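Local atomic coordinates of GCN5-related N-acetyltransferase (Kribbella flavida, PDB entry 4MY0), a protein that probably transfers the acetyl group of acetyl-CoA to an amino group, possibly of aminoglycosides. Residues F145-R151 against A247-V253; D211-V215 against E227-S232; A290-R294 against L351-T355; A301-L306 against S373-L377. All coordinates share one frame; numbering follows the deposited sequence.

Interaction 1: residues F145-R151 against A247-V253; sequences FQAADLR and ASIARTV. With ACO (acetyl coenzyme *a), chain P.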
loop_
_atom_site.group_PDB
_atom_site.type_symbol
_atom_site.label_atom_id
_atom_site.label_comp_id
_atom_site.label_asym_id
_atom_site.label_seq_id
_atom_site.Cartn_x
_atom_site.Cartn_y
_atom_site.Cartn_z
ATOM N N PHE C 145 -7.185 0.914 -19.737
ATOM C CA PHE C 145 -8.066 2.001 -20.143
ATOM C C PHE C 145 -9.220 2.164 -19.163
ATOM O O PHE C 145 -9.501 1.262 -18.356
ATOM C CB PHE C 145 -8.622 1.713 -21.544
ATOM C CG PHE C 145 -7.550 1.469 -22.577
ATOM C CD1 PHE C 145 -7.026 2.520 -23.307
ATOM C CD2 PHE C 145 -7.050 0.186 -22.799
ATOM C CE1 PHE C 145 -6.021 2.306 -24.255
ATOM C CE2 PHE C 145 -6.043 -0.045 -23.753
ATOM C CZ PHE C 145 -5.524 1.017 -24.475
ATOM N N GLN C 146 -9.892 3.308 -19.228
ATOM C CA GLN C 146 -11.113 3.507 -18.446
ATOM C C GLN C 146 -12.269 2.853 -19.199
ATOM O O GLN C 146 -12.485 3.128 -20.386
ATOM C CB GLN C 146 -11.397 4.998 -18.239
ATOM C CG GLN C 146 -10.183 5.803 -17.792
ATOM C CD GLN C 146 -10.509 7.282 -17.548
ATOM O OE1 GLN C 146 -11.669 7.656 -17.339
ATOM N NE2 GLN C 146 -9.481 8.125 -17.578
ATOM N N ALA C 147 -13.012 1.978 -18.526
ATOM C CA ALA C 147 -14.133 1.299 -19.182
ATOM C C ALA C 147 -15.195 2.265 -19.723
ATOM O O ALA C 147 -15.764 2.038 -20.794
ATOM C CB ALA C 147 -14.754 0.272 -18.234
ATOM N N ALA C 148 -15.478 3.339 -18.987
ATOM C CA ALA C 148 -16.548 4.263 -19.404
ATOM C C ALA C 148 -16.196 4.931 -20.731
ATOM O O ALA C 148 -17.070 5.338 -21.495
ATOM C CB ALA C 148 -16.800 5.328 -18.325
ATOM N N ASP C 149 -14.899 5.056 -20.987
ATOM C CA ASP C 149 -14.400 5.651 -22.220
ATOM C C ASP C 149 -14.675 4.716 -23.412
ATOM O O ASP C 149 -15.162 5.147 -24.462
ATOM C CB ASP C 149 -12.897 5.893 -22.057
ATOM C CG ASP C 149 -12.314 6.765 -23.146
ATOM O OD1 ASP C 149 -13.009 7.033 -24.162
ATOM O OD2 ASP C 149 -11.142 7.172 -22.982
ATOM N N LEU C 150 -14.366 3.437 -23.234
ATOM C CA LEU C 150 -14.605 2.425 -24.256
ATOM C C LEU C 150 -16.093 2.301 -24.562
ATOM O O LEU C 150 -16.506 2.103 -25.714
ATOM C CB LEU C 150 -14.074 1.085 -23.758
ATOM C CG LEU C 150 -12.568 1.068 -23.524
ATOM C CD1 LEU C 150 -12.119 -0.305 -23.090
ATOM C CD2 LEU C 150 -11.841 1.478 -24.778
ATOM N N ARG C 151 -16.897 2.443 -23.515
ATOM C CA ARG C 151 -18.327 2.219 -23.603
ATOM C C ARG C 151 -18.983 3.167 -24.607
ATOM O O ARG C 151 -19.978 2.814 -25.242
ATOM C CB ARG C 151 -18.957 2.396 -22.225
ATOM C CG ARG C 151 -20.451 2.189 -22.237
ATOM C CD ARG C 151 -21.094 2.456 -20.891
ATOM N NE ARG C 151 -22.531 2.446 -21.095
ATOM C CZ ARG C 151 -23.235 3.532 -21.370
ATOM N NH1 ARG C 151 -24.539 3.443 -21.589
ATOM N NH2 ARG C 151 -22.626 4.708 -21.419
ATOM N N ALA C 247 -18.974 -1.078 -17.701
ATOM C CA ALA C 247 -18.375 -0.008 -16.882
ATOM C C ALA C 247 -19.078 0.266 -15.561
ATOM O O ALA C 247 -18.465 0.826 -14.646
ATOM C CB ALA C 247 -18.251 1.308 -17.681
ATOM N N SER C 248 -20.357 -0.097 -15.461
ATOM C CA SER C 248 -21.109 0.117 -14.214
ATOM C C SER C 248 -20.506 -0.687 -13.051
ATOM O O SER C 248 -20.670 -0.329 -11.885
ATOM C CB SER C 248 -22.570 -0.275 -14.416
ATOM O OG SER C 248 -22.663 -1.521 -15.107
ATOM N N ILE C 249 -19.814 -1.778 -13.393
ATOM C CA ILE C 249 -19.177 -2.662 -12.421
ATOM C C ILE C 249 -17.647 -2.554 -12.499
ATOM O O ILE C 249 -16.961 -2.427 -11.479
ATOM C CB ILE C 249 -19.566 -4.134 -12.698
ATOM C CG1 ILE C 249 -21.090 -4.303 -12.682
ATOM C CG2 ILE C 249 -18.870 -5.075 -11.706
ATOM C CD1 ILE C 249 -21.734 -3.953 -11.326
ATOM N N ALA C 250 -17.115 -2.633 -13.716
ATOM C CA ALA C 250 -15.666 -2.591 -13.912
ATOM C C ALA C 250 -15.238 -1.192 -14.329
ATOM O O ALA C 250 -15.666 -0.696 -15.370
ATOM C CB ALA C 250 -15.242 -3.609 -14.965
ATOM N N ARG C 251 -14.404 -0.554 -13.513
ATOM C CA ARG C 251 -13.928 0.793 -13.805
ATOM C C ARG C 251 -12.830 0.752 -14.866
ATOM O O ARG C 251 -12.693 1.669 -15.690
ATOM C CB ARG C 251 -13.415 1.480 -12.536
ATOM C CG ARG C 251 -14.505 2.158 -11.687
ATOM C CD ARG C 251 -15.536 1.156 -11.169
ATOM N NE ARG C 251 -16.436 1.725 -10.168
ATOM C CZ ARG C 251 -17.705 2.063 -10.397
ATOM N NH1 ARG C 251 -18.440 2.576 -9.414
ATOM N NH2 ARG C 251 -18.239 1.891 -11.604
ATOM N N THR C 252 -12.075 -0.336 -14.864
ATOM C CA THR C 252 -10.867 -0.430 -15.678
ATOM C C THR C 252 -10.875 -1.638 -16.620
ATOM O O THR C 252 -11.309 -2.733 -16.249
ATOM C CB THR C 252 -9.637 -0.482 -14.755
ATOM O OG1 THR C 252 -9.574 0.739 -14.002
ATOM C CG2 THR C 252 -8.341 -0.669 -15.548
ATOM N N VAL C 253 -10.399 -1.428 -17.842
ATOM C CA VAL C 253 -10.185 -2.517 -18.784
ATOM C C VAL C 253 -8.707 -2.644 -19.122
ATOM O O VAL C 253 -8.124 -1.720 -19.685
ATOM C CB VAL C 253 -10.926 -2.277 -20.103
ATOM C CG1 VAL C 253 -10.584 -3.400 -21.094
ATOM C CG2 VAL C 253 -12.435 -2.209 -19.870
HETATM N N1A ACO P . -23.064 4.399 -17.653
HETATM C C2A ACO P . -23.853 5.457 -17.944
HETATM N N3A ACO P . -25.098 5.338 -18.454
HETATM C C4A ACO P . -25.621 4.114 -18.704
HETATM C C5A ACO P . -24.818 2.913 -18.416
HETATM C C6A ACO P . -23.461 3.119 -17.857
HETATM N N6A ACO P . -22.661 2.061 -17.563
HETATM N N7A ACO P . -25.574 1.849 -18.759
HETATM C C8A ACO P . -26.757 2.318 -19.228
HETATM N N9A ACO P . -26.779 3.668 -19.200
HETATM C C1B ACO P . -27.893 4.546 -19.616
HETATM C C2B ACO P . -28.086 4.556 -21.115
HETATM O O2B ACO P . -27.157 5.425 -21.777
HETATM C C3B ACO P . -29.509 5.062 -21.196
HETATM O O3B ACO P . -29.497 6.463 -20.944
HETATM P P3B ACO P . -29.591 7.553 -22.123
HETATM O O7A ACO P . -28.618 7.056 -23.171
HETATM O O8A ACO P . -31.046 7.475 -22.530
HETATM O O9A ACO P . -29.205 8.850 -21.450
HETATM C C4B ACO P . -30.199 4.453 -19.986
HETATM O O4B ACO P . -29.137 4.074 -19.096
HETATM C C5B ACO P . -31.041 3.229 -20.340
HETATM O O5B ACO P . -30.252 2.389 -21.188
HETATM P P1A ACO P . -30.622 0.857 -21.529
HETATM O O1A ACO P . -32.080 0.579 -21.247
HETATM O O2A ACO P . -29.990 0.608 -22.869
HETATM O O3A ACO P . -29.796 0.111 -20.357
HETATM P P2A ACO P . -29.024 -1.291 -20.515
HETATM O O4A ACO P . -29.923 -2.222 -21.306
HETATM O O5A ACO P . -27.644 -1.003 -21.020
HETATM O O6A ACO P . -28.973 -1.833 -18.988
HETATM C CBP ACO P . -27.476 -2.133 -17.122
HETATM C CCP ACO P . -28.242 -1.136 -17.980
HETATM C CDP ACO P . -28.428 -3.058 -16.372
HETATM C CEP ACO P . -26.628 -1.352 -16.127
HETATM C CAP ACO P . -26.604 -2.939 -18.089
HETATM O OAP ACO P . -25.813 -2.033 -18.878
HETATM C C9P ACO P . -25.753 -3.971 -17.397
HETATM O O9P ACO P . -26.167 -5.122 -17.326
HETATM N N8P ACO P . -24.566 -3.592 -16.897
HETATM C C7P ACO P . -23.644 -4.493 -16.219
HETATM C C6P ACO P . -24.229 -5.096 -14.944
HETATM C C5P ACO P . -24.791 -4.015 -14.047
HETATM O O5P ACO P . -24.142 -3.001 -13.810
HETATM N N4P ACO P . -25.998 -4.235 -13.522
HETATM C C3P ACO P . -26.345 -3.728 -12.197
HETATM C C2P ACO P . -27.323 -2.565 -12.259
HETATM S S1P ACO P . -27.891 -2.165 -10.627
HETATM O O HOH W 1 -14.542 3.506 -16.232
#
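Ala147 presses its methyl group into the bend of 247-253, and the packing is tight here: CB lies 3.2 Å from Ala250 O and also touches Ala247 CB and Val253 CG2. Leu150, one turn further along the helix, lays CD1 across the same valine branch. Next to this cluster along the strand, Phe145 and Val253 exchange two nearly straight backbone bonds as an antiparallel hydrogen-bonded pair; Ala147 N then reaches Arg251 O at 2.9 Å, so the pairing runs on just as strand 135-146 turns into helix 147-151. The solvent side is looser: the exposed side chains of Gln146 and Arg251 leave the other segment, Arg251 NH2 bonding weakly back to Ala247 O, and a water bridges Ala148 N and Arg251 O. A cofactor site lies at the far end. Arg151 is extended (chi1 180°), and adenine C5A of acetyl-CoA lies 3.1 Å above one face of its guanidinium, offset toward the rim, while NH1 donates to ribose O2B at 3.3 Å. Backbone N atoms of Gly96, Gly98 and Gly100 of the second subunit, the GNAT pyrophosphate loop, also grip this acetyl-CoA. An alanine in place of Arg151 would probably leave this side of the adenine uncovered and O2B without this donor. Ser248 and Ile249 border the pantetheine arm near O5P.

Interaction 2: residues D211-V215 against E227-S232; sequences DGFVV and ELVAHS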
loop_
_atom_site.group_PDB
_atom_site.type_symbol
_atom_site.label_atom_id
_atom_site.label_comp_id
_atom_site.label_asym_id
_atom_site.label_seq_id
_atom_site.Cartn_x
_atom_site.Cartn_y
_atom_site.Cartn_z
ATOM N N ASP C 211 -16.483 -8.721 -39.398
ATOM C CA ASP C 211 -15.062 -8.517 -39.687
ATOM C C ASP C 211 -14.240 -8.233 -38.431
ATOM O O ASP C 211 -13.376 -7.341 -38.424
ATOM C CB ASP C 211 -14.893 -7.382 -40.699
ATOM C CG ASP C 211 -15.363 -6.043 -40.151
ATOM O OD1 ASP C 211 -14.867 -4.996 -40.618
ATOM O OD2 ASP C 211 -16.224 -6.046 -39.244
ATOM N N GLY C 212 -14.498 -8.998 -37.370
ATOM C CA GLY C 212 -13.753 -8.837 -36.139
ATOM C C GLY C 212 -14.269 -9.666 -34.987
ATOM O O GLY C 212 -15.356 -10.252 -35.052
ATOM N N PHE C 213 -13.477 -9.720 -33.922
ATOM C CA PHE C 213 -13.916 -10.372 -32.695
ATOM C C PHE C 213 -13.203 -9.827 -31.464
ATOM O O PHE C 213 -12.184 -9.155 -31.569
ATOM C CB PHE C 213 -13.723 -11.890 -32.778
ATOM C CG PHE C 213 -12.278 -12.337 -32.812
ATOM C CD1 PHE C 213 -11.700 -12.762 -34.002
ATOM C CD2 PHE C 213 -11.517 -12.389 -31.646
ATOM C CE1 PHE C 213 -10.381 -13.200 -34.036
ATOM C CE2 PHE C 213 -10.193 -12.817 -31.672
ATOM C CZ PHE C 213 -9.624 -13.227 -32.866
ATOM N N VAL C 214 -13.723 -10.156 -30.292
ATOM C CA VAL C 214 -13.041 -9.801 -29.055
ATOM C C VAL C 214 -13.252 -10.937 -28.065
ATOM O O VAL C 214 -14.332 -11.559 -28.020
ATOM C CB VAL C 214 -13.541 -8.453 -28.480
ATOM C CG1 VAL C 214 -15.013 -8.530 -28.133
ATOM C CG2 VAL C 214 -12.720 -8.028 -27.239
ATOM N N VAL C 215 -12.203 -11.243 -27.312
ATOM C CA VAL C 215 -12.297 -12.212 -26.233
ATOM C C VAL C 215 -11.800 -11.531 -24.972
ATOM O O VAL C 215 -10.699 -10.980 -24.950
ATOM C CB VAL C 215 -11.450 -13.458 -26.509
ATOM C CG1 VAL C 215 -11.648 -14.490 -25.391
ATOM C CG2 VAL C 215 -11.832 -14.058 -27.877
ATOM N N GLU C 227 -7.668 -10.523 -26.541
ATOM C CA GLU C 227 -7.444 -10.256 -27.951
ATOM C C GLU C 227 -8.634 -9.538 -28.560
ATOM O O GLU C 227 -9.786 -9.909 -28.303
ATOM C CB GLU C 227 -7.155 -11.558 -28.725
ATOM C CG GLU C 227 -6.847 -11.314 -30.208
ATOM C CD GLU C 227 -6.389 -12.576 -30.957
ATOM O OE1 GLU C 227 -6.705 -13.699 -30.499
ATOM O OE2 GLU C 227 -5.718 -12.436 -32.012
ATOM N N LEU C 228 -8.346 -8.508 -29.358
ATOM C CA LEU C 228 -9.369 -7.840 -30.152
ATOM C C LEU C 228 -8.823 -7.675 -31.554
ATOM O O LEU C 228 -7.725 -7.148 -31.745
ATOM C CB LEU C 228 -9.732 -6.471 -29.574
ATOM C CG LEU C 228 -11.021 -5.865 -30.142
ATOM C CD1 LEU C 228 -11.736 -5.007 -29.083
ATOM C CD2 LEU C 228 -10.730 -5.056 -31.399
ATOM N N VAL C 229 -9.593 -8.131 -32.532
ATOM C CA VAL C 229 -9.229 -7.973 -33.936
ATOM C C VAL C 229 -10.375 -7.259 -34.644
ATOM O O VAL C 229 -11.536 -7.631 -34.488
ATOM C CB VAL C 229 -8.970 -9.342 -34.590
ATOM C CG1 VAL C 229 -8.861 -9.224 -36.111
ATOM C CG2 VAL C 229 -7.703 -9.961 -33.998
ATOM N N ALA C 230 -10.059 -6.215 -35.399
ATOM C CA ALA C 230 -11.101 -5.495 -36.122
ATOM C C ALA C 230 -10.566 -4.955 -37.443
ATOM O O ALA C 230 -9.522 -4.296 -37.480
ATOM C CB ALA C 230 -11.646 -4.373 -35.276
ATOM N N HIS C 231 -11.294 -5.224 -38.522
ATOM C CA HIS C 231 -10.877 -4.781 -39.845
ATOM C C HIS C 231 -11.383 -3.385 -40.199
ATOM O O HIS C 231 -10.796 -2.714 -41.048
ATOM C CB HIS C 231 -11.324 -5.784 -40.910
ATOM C CG HIS C 231 -10.723 -7.145 -40.746
ATOM N ND1 HIS C 231 -11.186 -8.252 -41.426
ATOM C CD2 HIS C 231 -9.695 -7.578 -39.977
ATOM C CE1 HIS C 231 -10.465 -9.307 -41.086
ATOM N NE2 HIS C 231 -9.551 -8.924 -40.213
ATOM N N SER C 232 -12.469 -2.947 -39.565
ATOM C CA SER C 232 -13.070 -1.659 -39.903
ATOM C C SER C 232 -13.291 -0.805 -38.663
ATOM O O SER C 232 -13.367 -1.322 -37.549
ATOM C CB SER C 232 -14.403 -1.846 -40.630
ATOM O OG SER C 232 -15.409 -2.249 -39.722
#
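Ser232 OG is gripped by more than one group: it donates to Asp211 OD1 at 2.9 Å, meeting the syn lone pair of that oxygen, and is hydrogen-bonded to Thr235 OG1. The other carboxylate oxygen, Asp211 OD2, also bonds Thr235 OG1, so the aspartate is fixed at both oxygens. Its chi1 of 64° sets CG between the backbone N and carbonyl carbon and turns the carboxylate to the serine. Ser232 itself is the N-cap of helix 233-244, where its side chain caps a backbone N. Beside it, His231 N bonds Asp211 O at 3.0 Å, almost in line with the carbonyl, and the imidazole turns a face to that same oxygen while NE2 is held by Leu174 O.

The strands pair in antiparallel register. Phe213 and Val229 exchange bonds of 2.9 Å each way, N to O; Val215 N reaches Glu227 O, whereas the return bond from Glu227 N is weak. At Gly212 the strands run very close, CA being 3.0 Å from Val229 O, and a side chain would collide with that carbonyl. The Phe213 ring offers its edge to Glu227, with CE2 3.8 Å from OE1 and the carboxylate plane 81° from the ring, while Val229 CB lies over a face. Phe171 of helix 168-182 stacks on the ring. On the face carrying Val214 and Leu228, Val214 CG2 and Leu228 CD1 meet at 3.7 Å under helix 233-244. With segment axes 4.7 Å apart and 169° between their directions, this is an antiparallel beta hairpin, 212-219 with 222-230, weaker at Glu227 and closed at its open end by a helix N-cap.

Interaction 3: residues A290-R294 against L351-T355; sequences AIAAR and LYAGT
Tyr352 OH donates to Ala290 O at 2.7 Å, approaching from above the carbonyl plane. That oxygen has a second, weak partner in Arg294 N, the kind of backbone bond expected where helix 287-293 runs out; Arg294 N also bonds Ile291 O. The tyrosine therefore supplies a side-chain donor to a helix carbonyl that its own helix holds only weakly. With CG anti to the backbone N (chi1 -174°), the ring extends from helix 345-352 across to 290-294, where Ala290 CB packs against CE1 at 3.8 Å and Ile291 CD1 touches the ring edge.

Arg294 returns the reach in the opposite direction. Its extended chain passes over one ring face, CD lying 4.1 Å from the ring centroid as a CH-pi contact, and its guanidinium, 84° from the ring plane, brings NE and NH2 to Tyr352 O. NH2 bonds that oxygen at 2.9 Å, with the acceptor tilted from the guanidinium plane, and NE adds a weak bond of 3.1 Å, so two donors of one group share a single acceptor. Phe296 makes a cation-pi contact with the group. A methionine here would probably leave Tyr352 O, at the end of its helix, without these two side-chain donors.

After helix 345-352, Gly354 leaves helical geometry with positive phi, and its N bonds Leu351 O at 3.0 Å. Trp75, on strand 61-75, meets the Tyr352 ring edge-to-face. The geometry is that of two helix C-termini finished reciprocally by side-chain donors, the second also closed by a Schellman motif, within the sterol-carrier-protein-like domain.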
loop_
_atom_site.group_PDB
_atom_site.type_symbol
_atom_site.label_atom_id
_atom_site.label_comp_id
_atom_site.label_asym_id
_atom_site.label_seq_id
_atom_site.Cartn_x
_atom_site.Cartn_y
_atom_site.Cartn_z
ATOM N N ALA C 290 14.257 -20.596 -41.950
ATOM C CA ALA C 290 13.637 -19.458 -41.266
ATOM C C ALA C 290 13.532 -18.241 -42.204
ATOM O O ALA C 290 12.528 -17.510 -42.205
ATOM C CB ALA C 290 14.445 -19.091 -40.006
ATOM N N ILE C 291 14.581 -18.010 -42.984
ATOM C CA ILE C 291 14.585 -16.887 -43.912
ATOM C C ILE C 291 13.578 -17.142 -45.039
ATOM O O ILE C 291 12.810 -16.253 -45.415
ATOM C CB ILE C 291 15.986 -16.646 -44.511
ATOM C CG1 ILE C 291 16.925 -16.022 -43.471
ATOM C CG2 ILE C 291 15.877 -15.793 -45.791
ATOM C CD1 ILE C 291 16.408 -14.678 -42.887
ATOM N N ALA C 292 13.580 -18.367 -45.563
ATOM C CA ALA C 292 12.689 -18.738 -46.658
ATOM C C ALA C 292 11.221 -18.567 -46.292
ATOM O O ALA C 292 10.402 -18.264 -47.153
ATOM C CB ALA C 292 12.954 -20.176 -47.104
ATOM N N ALA C 293 10.885 -18.762 -45.018
ATOM C CA ALA C 293 9.483 -18.693 -44.599
ATOM C C ALA C 293 9.051 -17.294 -44.128
ATOM O O ALA C 293 7.855 -17.035 -43.972
ATOM C CB ALA C 293 9.202 -19.734 -43.525
ATOM N N ARG C 294 10.021 -16.403 -43.901
ATOM C CA ARG C 294 9.738 -15.064 -43.386
ATOM C C ARG C 294 9.105 -14.168 -44.448
ATOM O O ARG C 294 9.409 -14.293 -45.630
ATOM C CB ARG C 294 11.028 -14.396 -42.885
ATOM C CG ARG C 294 10.776 -13.187 -41.964
ATOM C CD ARG C 294 12.064 -12.476 -41.598
ATOM N NE ARG C 294 11.948 -11.610 -40.412
ATOM C CZ ARG C 294 11.454 -10.372 -40.438
ATOM N NH1 ARG C 294 11.010 -9.862 -41.582
ATOM N NH2 ARG C 294 11.399 -9.634 -39.328
ATOM N N LEU C 351 18.608 -9.905 -35.107
ATOM C CA LEU C 351 18.513 -9.334 -36.453
ATOM C C LEU C 351 17.242 -9.820 -37.162
ATOM O O LEU C 351 16.521 -9.028 -37.785
ATOM C CB LEU C 351 19.752 -9.700 -37.277
ATOM C CG LEU C 351 19.691 -9.383 -38.768
ATOM C CD1 LEU C 351 19.680 -7.889 -38.962
ATOM C CD2 LEU C 351 20.840 -10.031 -39.564
ATOM N N TYR C 352 16.965 -11.120 -37.044
ATOM C CA TYR C 352 15.772 -11.733 -37.640
ATOM C C TYR C 352 14.509 -11.089 -37.086
ATOM O O TYR C 352 13.496 -10.974 -37.783
ATOM C CB TYR C 352 15.757 -13.233 -37.337
ATOM C CG TYR C 352 14.652 -14.022 -38.014
ATOM C CD1 TYR C 352 14.878 -14.647 -39.235
ATOM C CD2 TYR C 352 13.395 -14.171 -37.421
ATOM C CE1 TYR C 352 13.883 -15.378 -39.863
ATOM C CE2 TYR C 352 12.387 -14.919 -38.038
ATOM C CZ TYR C 352 12.651 -15.518 -39.262
ATOM O OH TYR C 352 11.684 -16.257 -39.908
ATOM N N ALA C 353 14.577 -10.670 -35.827
ATOM C CA ALA C 353 13.430 -10.065 -35.160
ATOM C C ALA C 353 13.277 -8.575 -35.468
ATOM O O ALA C 353 12.333 -7.948 -34.990
ATOM C CB ALA C 353 13.528 -10.273 -33.644
ATOM N N GLY C 354 14.213 -8.005 -36.228
ATOM C CA GLY C 354 14.163 -6.589 -36.571
ATOM C C GLY C 354 14.856 -5.627 -35.605
ATOM O O GLY C 354 14.669 -4.416 -35.686
ATOM N N THR C 355 15.666 -6.141 -34.687
ATOM C CA THR C 355 16.441 -5.258 -33.812
ATOM C C THR C 355 17.435 -4.447 -34.665
ATOM O O THR C 355 18.124 -5.006 -35.514
ATOM C CB THR C 355 17.178 -6.081 -32.733
ATOM O OG1 THR C 355 16.234 -6.929 -32.065
ATOM C CG2 THR C 355 17.870 -5.183 -31.700
#

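Interaction 4: residues A301-L306 against S373-L377; sequences AAEVDL and SDRLL
Val304 buries the most surface here, standing between Leu376 and Leu377 on the helix. Its two methyls divide the work: CG2 meets Leu376 CB at 3.8 Å, while CG1, anti to the backbone N (chi1 176°), faces Leu377 CG at 4.1 Å and Ser373 CB at 3.9 Å. Leu376 is next. Its CB also touches Ala302 CB at 3.9 Å, and CD1 leans toward Ala301 O; chi2 of -4° places its branches near an eclipsed arrangement, an unusual conformation. Helix 371-380 thus lies across strand 302-309 of the mixed sheet in the sterol-carrier-protein-like domain, the short segment axes 8.3 Å apart and crossing at -125°. The pattern follows the strand's alternation: Ala302 and Val304 point toward the helix, whereas Glu303 and Asp305 point away from it, Asp305 forming salt bridges with Arg319 and Arg336. Leu377 carries the packing onward, its CD1 sliding past Leu306 CD2 at 3.9 Å in the opposite direction, and Leu341 of the adjoining strand 341-344 touches both leucines. At one margin a water donates to Asp305 O at 2.7 Å and makes a long, weak hydrogen bond with Ser373 OG.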
loop_
_atom_site.group_PDB
_atom_site.type_symbol
_atom_site.label_atom_id
_atom_site.label_comp_id
_atom_site.label_asym_id
_atom_site.label_seq_id
_atom_site.Cartn_x
_atom_site.Cartn_y
_atom_site.Cartn_z
ATOM N N ALA C 301 14.881 -4.291 -50.859
ATOM C CA ALA C 301 15.806 -5.100 -51.639
ATOM C C ALA C 301 17.168 -5.126 -50.945
ATOM O O ALA C 301 17.634 -4.098 -50.438
ATOM C CB ALA C 301 15.934 -4.553 -53.040
ATOM N N ALA C 302 17.802 -6.296 -50.915
ATOM C CA ALA C 302 19.083 -6.439 -50.234
ATOM C C ALA C 302 19.864 -7.643 -50.724
ATOM O O ALA C 302 19.325 -8.745 -50.823
ATOM C CB ALA C 302 18.873 -6.535 -48.733
ATOM N N GLU C 303 21.138 -7.421 -51.026
ATOM C CA GLU C 303 22.080 -8.497 -51.312
ATOM C C GLU C 303 23.257 -8.281 -50.375
ATOM O O GLU C 303 24.025 -7.336 -50.553
ATOM C CB GLU C 303 22.566 -8.426 -52.757
ATOM C CG GLU C 303 21.456 -8.393 -53.802
ATOM C CD GLU C 303 20.777 -9.739 -54.003
ATOM O OE1 GLU C 303 19.726 -9.780 -54.676
ATOM O OE2 GLU C 303 21.294 -10.757 -53.498
ATOM N N VAL C 304 23.395 -9.147 -49.374
ATOM C CA VAL C 304 24.354 -8.938 -48.296
ATOM C C VAL C 304 24.867 -10.276 -47.801
ATOM O O VAL C 304 24.081 -11.207 -47.616
ATOM C CB VAL C 304 23.678 -8.251 -47.074
ATOM C CG1 VAL C 304 24.652 -8.136 -45.922
ATOM C CG2 VAL C 304 23.147 -6.880 -47.439
ATOM N N ASP C 305 26.170 -10.374 -47.562
ATOM C CA ASP C 305 26.713 -11.576 -46.925
ATOM C C ASP C 305 26.623 -11.518 -45.394
ATOM O O ASP C 305 26.710 -10.444 -44.792
ATOM C CB ASP C 305 28.158 -11.827 -47.379
ATOM C CG ASP C 305 28.241 -12.582 -48.713
ATOM O OD1 ASP C 305 27.220 -12.653 -49.438
ATOM O OD2 ASP C 305 29.335 -13.102 -49.040
ATOM N N LEU C 306 26.429 -12.683 -44.777
ATOM C CA LEU C 306 26.439 -12.822 -43.325
ATOM C C LEU C 306 27.400 -13.945 -42.965
ATOM O O LEU C 306 27.374 -15.010 -43.591
ATOM C CB LEU C 306 25.052 -13.199 -42.814
ATOM C CG LEU C 306 23.910 -12.267 -43.187
ATOM C CD1 LEU C 306 22.605 -12.783 -42.604
ATOM C CD2 LEU C 306 24.212 -10.851 -42.694
ATOM N N SER C 373 26.154 -2.469 -45.502
ATOM C CA SER C 373 25.379 -3.681 -45.247
ATOM C C SER C 373 24.309 -3.417 -44.189
ATOM O O SER C 373 23.186 -3.915 -44.298
ATOM C CB SER C 373 26.288 -4.829 -44.797
ATOM O OG SER C 373 27.175 -5.215 -45.830
ATOM N N ASP C 374 24.667 -2.624 -43.176
ATOM C CA ASP C 374 23.771 -2.303 -42.061
ATOM C C ASP C 374 22.447 -1.705 -42.523
ATOM O O ASP C 374 21.378 -2.084 -42.044
ATOM C CB ASP C 374 24.447 -1.327 -41.090
ATOM C CG ASP C 374 25.457 -2.003 -40.181
ATOM O OD1 ASP C 374 25.768 -1.428 -39.113
ATOM O OD2 ASP C 374 25.937 -3.106 -40.526
ATOM N N ARG C 375 22.525 -0.769 -43.460
ATOM C CA ARG C 375 21.331 -0.104 -43.970
ATOM C C ARG C 375 20.425 -1.060 -44.745
ATOM O O ARG C 375 19.205 -1.038 -44.569
ATOM C CB ARG C 375 21.712 1.105 -44.827
ATOM C CG ARG C 375 22.090 2.326 -44.010
ATOM C CD ARG C 375 22.260 3.563 -44.880
ATOM N NE ARG C 375 23.514 3.538 -45.623
ATOM C CZ ARG C 375 24.678 3.956 -45.135
ATOM N NH1 ARG C 375 25.773 3.900 -45.883
ATOM N NH2 ARG C 375 24.750 4.429 -43.896
ATOM N N LEU C 376 21.020 -1.893 -45.596
ATOM C CA LEU C 376 20.262 -2.913 -46.326
ATOM C C LEU C 376 19.550 -3.881 -45.369
ATOM O O LEU C 376 18.337 -4.091 -45.460
ATOM C CB LEU C 376 21.173 -3.694 -47.285
ATOM C CG LEU C 376 21.517 -3.135 -48.675
ATOM C CD1 LEU C 376 20.790 -1.827 -48.989
ATOM C CD2 LEU C 376 23.019 -2.974 -48.836
ATOM N N LEU C 377 20.306 -4.464 -44.446
ATOM C CA LEU C 377 19.728 -5.377 -43.468
ATOM C C LEU C 377 18.633 -4.723 -42.630
ATOM O O LEU C 377 17.605 -5.345 -42.343
ATOM C CB LEU C 377 20.818 -5.931 -42.555
ATOM C CG LEU C 377 21.791 -6.899 -43.217
ATOM C CD1 LEU C 377 22.949 -7.198 -42.277
ATOM C CD2 LEU C 377 21.066 -8.171 -43.597
HETATM O O HOH W 2 28.290 -8.270 -44.575
#

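In the fold
Along the chain, interaction 1 comes first, bringing 145-151 back to 247-253 and closing a loop of 95 residues. Interaction 2 lies within that loop and closes a much shorter hairpin of its own; the two do not touch, but strands 222-230 and 252-256, which carry parts of them, run side by side and parallel. Past this region, interactions 3 and 4 cross: the chain visits 290-294, then 301-306, then 351-355, then 373-377. Their centres lie about 13 Å apart and they touch through Leu351 CD1 and Leu377 CB (4.2 Å), binding helices and sheet of the C-terminal domain together. Interactions 1 and 3, by contrast, are centred about 39 Å apart.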